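Local coordinates for cellulosomal scaffoldin anchoring protein C (Acetivibrio cellulolyticus, PDB 4UYP) that anchors cellulosomal scaffoldins at the bacterial cell surface, this chain being its third cohesin domain, which binds the dockerin of the adaptor scaffoldin ScaB, at residues C[19-24]-C[94-99]; C[53-58]-C[87-92]. All coordinates share one frame; numbering follows the deposited sequence. Where two conformers were deposited one is given.

Interaction 1: residues C[19-24]-C[94-99]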
loop_
_atom_site.group_PDB
_atom_site.type_symbol
_atom_site.label_atom_id
_atom_site.label_comp_id
_atom_site.label_asym_id
_atom_site.label_seq_id
_atom_site.Cartn_x
_atom_site.Cartn_y
_atom_site.Cartn_z
ATOM N N VAL C 19 -1.489 -13.929 11.705
ATOM C CA VAL C 19 -0.295 -13.571 10.951
ATOM C C VAL C 19 0.628 -12.797 11.928
ATOM O O VAL C 19 0.387 -11.615 12.173
ATOM C CB VAL C 19 -0.752 -12.699 9.730
ATOM C CG1 VAL C 19 0.467 -12.082 9.018
ATOM C CG2 VAL C 19 -1.518 -13.560 8.715
ATOM N N PRO C 20 1.740 -13.420 12.340
ATOM C CA PRO C 20 2.721 -12.724 13.237
ATOM C C PRO C 20 3.653 -11.829 12.430
ATOM O O PRO C 20 4.069 -12.171 11.342
ATOM C CB PRO C 20 3.463 -13.867 13.915
ATOM C CG PRO C 20 3.474 -14.972 12.880
ATOM C CD PRO C 20 2.129 -14.828 12.105
ATOM N N ILE C 21 3.967 -10.690 13.024
ATOM C CA ILE C 21 4.951 -9.780 12.478
ATOM C C ILE C 21 6.167 -9.846 13.427
ATOM O O ILE C 21 6.077 -9.482 14.618
ATOM C CB ILE C 21 4.459 -8.346 12.311
ATOM C CG1 ILE C 21 3.218 -8.227 11.381
ATOM C CG2 ILE C 21 5.626 -7.436 11.864
ATOM C CD1 ILE C 21 2.329 -7.045 11.624
ATOM N N THR C 22 7.297 -10.327 12.883
ATOM C CA THR C 22 8.498 -10.643 13.674
ATOM C C THR C 22 9.596 -9.679 13.267
ATOM O O THR C 22 9.767 -9.368 12.081
ATOM C CB THR C 22 9.020 -12.100 13.467
ATOM O OG1 THR C 22 7.953 -13.028 13.698
ATOM C CG2 THR C 22 10.296 -12.436 14.342
ATOM N N PHE C 23 10.365 -9.208 14.237
ATOM C CA PHE C 23 11.561 -8.433 13.923
ATOM C C PHE C 23 12.838 -9.241 14.350
ATOM O O PHE C 23 12.927 -9.824 15.448
ATOM C CB PHE C 23 11.633 -7.202 14.836
ATOM C CG PHE C 23 10.563 -6.124 14.633
ATOM C CD1 PHE C 23 9.684 -6.153 13.532
ATOM C CD2 PHE C 23 10.437 -5.080 15.576
ATOM C CE1 PHE C 23 8.690 -5.143 13.383
ATOM C CE2 PHE C 23 9.510 -4.046 15.382
ATOM C CZ PHE C 23 8.637 -4.080 14.292
ATOM N N THR C 24 13.763 -9.284 13.392
ATOM C CA THR C 24 15.037 -10.029 13.562
ATOM C C THR C 24 16.169 -9.033 13.355
ATOM O O THR C 24 16.103 -8.152 12.556
ATOM C CB THR C 24 15.041 -11.262 12.597
ATOM O OG1 THR C 24 14.085 -12.216 13.134
ATOM C CG2 THR C 24 16.405 -12.035 12.649
ATOM N N ALA C 94 3.805 -7.859 16.665
ATOM C CA ALA C 94 2.328 -7.844 16.711
ATOM C C ALA C 94 1.868 -9.000 15.931
ATOM O O ALA C 94 2.608 -9.554 15.089
ATOM C CB ALA C 94 1.768 -6.512 16.159
ATOM N N THR C 95 0.605 -9.390 16.126
ATOM C CA THR C 95 -0.035 -10.445 15.338
ATOM C C THR C 95 -1.356 -9.916 14.839
ATOM O O THR C 95 -2.132 -9.360 15.618
ATOM C CB THR C 95 -0.247 -11.676 16.179
ATOM O OG1 THR C 95 1.039 -12.134 16.672
ATOM C CG2 THR C 95 -0.864 -12.847 15.361
ATOM N N ILE C 96 -1.600 -10.097 13.558
ATOM C CA ILE C 96 -2.889 -9.639 12.975
ATOM C C ILE C 96 -3.813 -10.866 12.870
ATOM O O ILE C 96 -3.353 -11.886 12.275
ATOM C CB ILE C 96 -2.730 -9.023 11.612
ATOM C CG1 ILE C 96 -1.774 -7.821 11.720
ATOM C CG2 ILE C 96 -4.090 -8.541 11.063
ATOM C CD1 ILE C 96 -1.342 -7.376 10.340
ATOM N N ASN C 97 -4.985 -10.850 13.493
ATOM C CA ASN C 97 -5.955 -11.936 13.296
ATOM C C ASN C 97 -6.904 -11.603 12.193
ATOM O O ASN C 97 -7.641 -10.619 12.321
ATOM C CB ASN C 97 -6.653 -12.138 14.619
ATOM C CG ASN C 97 -5.649 -12.381 15.761
ATOM O OD1 ASN C 97 -4.848 -13.315 15.667
ATOM N ND2 ASN C 97 -5.732 -11.574 16.803
ATOM N N PHE C 98 -6.809 -12.359 11.113
ATOM C CA PHE C 98 -7.595 -12.068 9.900
ATOM C C PHE C 98 -8.771 -13.053 9.747
ATOM O O PHE C 98 -8.592 -14.275 9.927
ATOM C CB PHE C 98 -6.763 -12.310 8.647
ATOM C CG PHE C 98 -5.775 -11.205 8.306
ATOM C CD1 PHE C 98 -6.254 -10.032 7.749
ATOM C CD2 PHE C 98 -4.444 -11.321 8.559
ATOM C CE1 PHE C 98 -5.379 -9.014 7.341
ATOM C CE2 PHE C 98 -3.534 -10.270 8.134
ATOM C CZ PHE C 98 -4.028 -9.166 7.542
ATOM N N LYS C 99 -9.949 -12.525 9.532
ATOM C CA LYS C 99 -11.098 -13.359 9.104
ATOM C C LYS C 99 -11.019 -13.629 7.602
ATOM O O LYS C 99 -11.009 -12.710 6.798
ATOM C CB LYS C 99 -12.418 -12.538 9.452
ATOM C CG LYS C 99 -13.662 -13.069 8.748
ATOM C CD LYS C 99 -14.007 -14.368 9.350
ATOM C CE LYS C 99 -15.424 -14.821 8.841
ATOM N NZ LYS C 99 -15.550 -14.810 7.422
#

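Interaction 2: residues C[53-58]-C[87-92]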
loop_
_atom_site.group_PDB
_atom_site.type_symbol
_atom_site.label_atom_id
_atom_site.label_comp_id
_atom_site.label_asym_id
_atom_site.label_seq_id
_atom_site.Cartn_x
_atom_site.Cartn_y
_atom_site.Cartn_z
ATOM N N GLY C 53 2.657 -7.904 20.436
ATOM C CA GLY C 53 3.475 -9.060 20.804
ATOM C C GLY C 53 4.382 -8.722 21.981
ATOM O O GLY C 53 4.285 -7.656 22.610
ATOM N N SER C 54 5.235 -9.731 22.265
ATOM C CA SER C 54 6.089 -9.638 23.455
ATOM C C SER C 54 7.084 -8.450 23.391
ATOM O O SER C 54 7.551 -7.984 24.481
ATOM C CB SER C 54 6.857 -10.968 23.628
ATOM O OG SER C 54 7.933 -10.932 22.730
ATOM N N LEU C 55 7.374 -7.907 22.223
ATOM C CA LEU C 55 8.234 -6.754 22.124
ATOM C C LEU C 55 7.627 -5.499 22.709
ATOM O O LEU C 55 8.372 -4.525 22.998
ATOM C CB LEU C 55 8.660 -6.490 20.677
ATOM C CG LEU C 55 9.530 -7.616 20.092
ATOM C CD1 LEU C 55 9.912 -7.203 18.678
ATOM C CD2 LEU C 55 10.811 -7.872 20.914
ATOM N N ILE C 56 6.287 -5.442 22.889
ATOM C CA ILE C 56 5.640 -4.292 23.499
ATOM C C ILE C 56 5.494 -4.518 24.979
ATOM O O ILE C 56 4.732 -5.352 25.446
ATOM C CB ILE C 56 4.217 -4.097 22.857
ATOM C CG1 ILE C 56 4.310 -3.993 21.303
ATOM C CG2 ILE C 56 3.544 -2.886 23.476
ATOM C CD1 ILE C 56 5.272 -2.929 20.796
ATOM N N GLU C 57 6.261 -3.715 25.694
ATOM C CA GLU C 57 6.278 -3.844 27.161
ATOM C C GLU C 57 5.206 -2.975 27.825
ATOM O O GLU C 57 4.808 -3.311 28.984
ATOM C CB GLU C 57 7.659 -3.534 27.791
ATOM C CG GLU C 57 8.947 -4.098 27.160
ATOM C CD GLU C 57 10.156 -3.050 27.216
ATOM O OE1 GLU C 57 10.500 -2.685 28.384
ATOM O OE2 GLU C 57 10.713 -2.482 26.168
ATOM N N ASN C 58 4.657 -1.933 27.183
ATOM C CA ASN C 58 3.666 -1.085 27.766
ATOM C C ASN C 58 2.774 -0.610 26.657
ATOM O O ASN C 58 3.238 -0.027 25.691
ATOM C CB ASN C 58 4.364 0.114 28.465
ATOM C CG ASN C 58 3.432 1.024 29.190
ATOM O OD1 ASN C 58 2.318 1.378 28.755
ATOM N ND2 ASN C 58 3.878 1.449 30.403
ATOM N N ILE C 87 12.559 -0.936 21.759
ATOM C CA ILE C 87 12.622 -2.277 21.148
ATOM C C ILE C 87 14.093 -2.499 20.778
ATOM O O ILE C 87 14.616 -1.781 19.891
ATOM C CB ILE C 87 11.679 -2.356 19.971
ATOM C CG1 ILE C 87 10.216 -2.335 20.436
ATOM C CG2 ILE C 87 11.913 -3.700 19.192
ATOM C CD1 ILE C 87 9.243 -2.299 19.286
ATOM N N ASP C 88 14.744 -3.401 21.540
ATOM C CA ASP C 88 16.169 -3.600 21.313
ATOM C C ASP C 88 16.507 -5.074 21.359
ATOM O O ASP C 88 17.702 -5.463 21.630
ATOM C CB ASP C 88 17.008 -2.840 22.353
ATOM C CG ASP C 88 16.815 -3.354 23.712
ATOM O OD1 ASP C 88 15.962 -4.202 24.046
ATOM O OD2 ASP C 88 17.528 -2.729 24.667
ATOM N N SER C 89 15.567 -5.979 21.055
ATOM C CA SER C 89 15.793 -7.396 21.001
ATOM C C SER C 89 14.808 -8.006 19.983
ATOM O O SER C 89 13.842 -7.286 19.532
ATOM C CB SER C 89 15.514 -8.039 22.356
ATOM O OG SER C 89 14.188 -7.826 22.875
ATOM N N ASP C 90 15.009 -9.268 19.615
ATOM C CA ASP C 90 14.225 -9.852 18.509
ATOM C C ASP C 90 13.007 -10.543 19.034
ATOM O O ASP C 90 12.960 -11.046 20.123
ATOM C CB ASP C 90 15.062 -10.888 17.759
ATOM C CG ASP C 90 16.292 -10.325 17.072
ATOM O OD1 ASP C 90 16.510 -9.107 17.088
ATOM O OD2 ASP C 90 16.952 -11.132 16.336
ATOM N N GLY C 91 11.939 -10.511 18.188
ATOM C CA GLY C 91 10.741 -11.255 18.635
ATOM C C GLY C 91 9.546 -10.780 17.881
ATOM O O GLY C 91 9.631 -10.175 16.845
ATOM N N VAL C 92 8.380 -11.138 18.420
ATOM C CA VAL C 92 7.103 -10.763 17.787
ATOM C C VAL C 92 6.694 -9.349 18.189
ATOM O O VAL C 92 6.504 -9.023 19.423
ATOM C CB VAL C 92 6.021 -11.763 18.221
ATOM C CG1 VAL C 92 4.672 -11.395 17.572
ATOM C CG2 VAL C 92 6.423 -13.205 17.739
HETATM O O HOH W 1 8.411 -12.809 20.718
#

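Interaction 1: residues C[19-24]-C[94-99]
Ile21 and Ile96 both carry CG1 beside the backbone N and anti to the carbonyl carbon (chi1 -59° in each), and both extend on to CD1. Their chains cross at the tips, Ile21 CD1 lying 3.9 Å from Ile96 CD1. Val19 turns CG2 beside its own backbone N, where it meets the edge of the Phe98 ring near the ring plane, 3.7 Å from CD2; Ile96 CG2 lies over one face of that ring. Beneath these groups the backbones run antiparallel. Val19 and Ile96 form a hydrogen-bonded pair, with Val19 N to Ile96 O at 2.8 Å and Ile96 N to Val19 O at 2.9 Å. Ile21 N gives a 2.7 Å bond to Ala94 O, whereas the return bond from Ala94 N to Ile21 O is weak at 3.5 Å. Between them Pro20 and Thr95 form a non-hydrogen-bonded pair on the other face, where Thr95 OG1 comes 4.1 Å from Pro20 CB. On the buried face Ile21 packs on Phe36 and Ile96 on Thr38, both of strand 33-39. Strands 16-24 and 91-100 are neighbours in the jelly-roll beta sandwich of the cohesin domain, with this apolar face turned to its interior.

Interaction 2: residues C[53-58]-C[87-92]
A turn packed on the loop that leads into strand 91-100 and on that strand's first residues makes this partly buried contact, in the loop after strand 45-52 and toward one end of the sandwich. The turn is a type I beta turn from Gly53 to Ile56, closed by Ile56 N to Gly53 O at 3.0 Å. Its Leu55 N reaches across to Val92 O in a nearly straight bond (3.1 Å, 169° at the hydrogen), the donor tilted from the carbonyl plane. The same oxygen receives a CA-H contact from Gly53 CA at 3.3 Å. A water bridges Ser54 OG and Val92 N, accepting from the latter; the position of OG between backbone N and carbonyl carbon (chi1 80°) puts it within reach of that water.

In the cohesin jelly roll strands 45-52 and 91-100 are sheet neighbours; Gly53, just past strand 45-52, is still backbone-bonded to Phe93, and the turn follows at once. Leu55 carries most of the apolar contact. Its CG sits beside the backbone N; CD1 lies 3.5 Å from Gly91 O, while CD2 lies 3.4 Å from Ser89 O, a buried carbonyl with no polar partner. Gly91 lets the backbone pass close to this leucine, at phi/psi values that only glycine accommodates easily. Ile87 CG2 touches Leu55 CD1 at 4.1 Å, its CG1 approaches the Leu55 carbonyl oxygen, and its CD1 meets Ile56 CD1 more loosely. Phe23 of strand 16-24 touches both Leu55 and Ile87. Asp90, facing away from the turn, is held by Val26 N and Asn25 N, and Glu57 OE2 binds Ile86 N.

Both interactions use strand 91-100: interaction 1 pairs its middle with strand 16-24, and interaction 2 packs a turn on its beginning. Their centres are 13 Å apart, yet they meet directly, since Phe23 N of 19-24 lies 2.9 Å from Gly91 O, a probable hydrogen bond, and Phe23 O packs on Asp90 CB at 3.3 Å. Gly91 O serves both contacts, accepting from Phe23 N and touched by Leu55 CD1. Interaction 1 is nearer the calcium site known for this protein, which is unoccupied in this chain: the side chain of Val19 is about 3 Å from that of Ile6, and that of Val92 about 11 Å. No other protein chain of the assembly touches either contact.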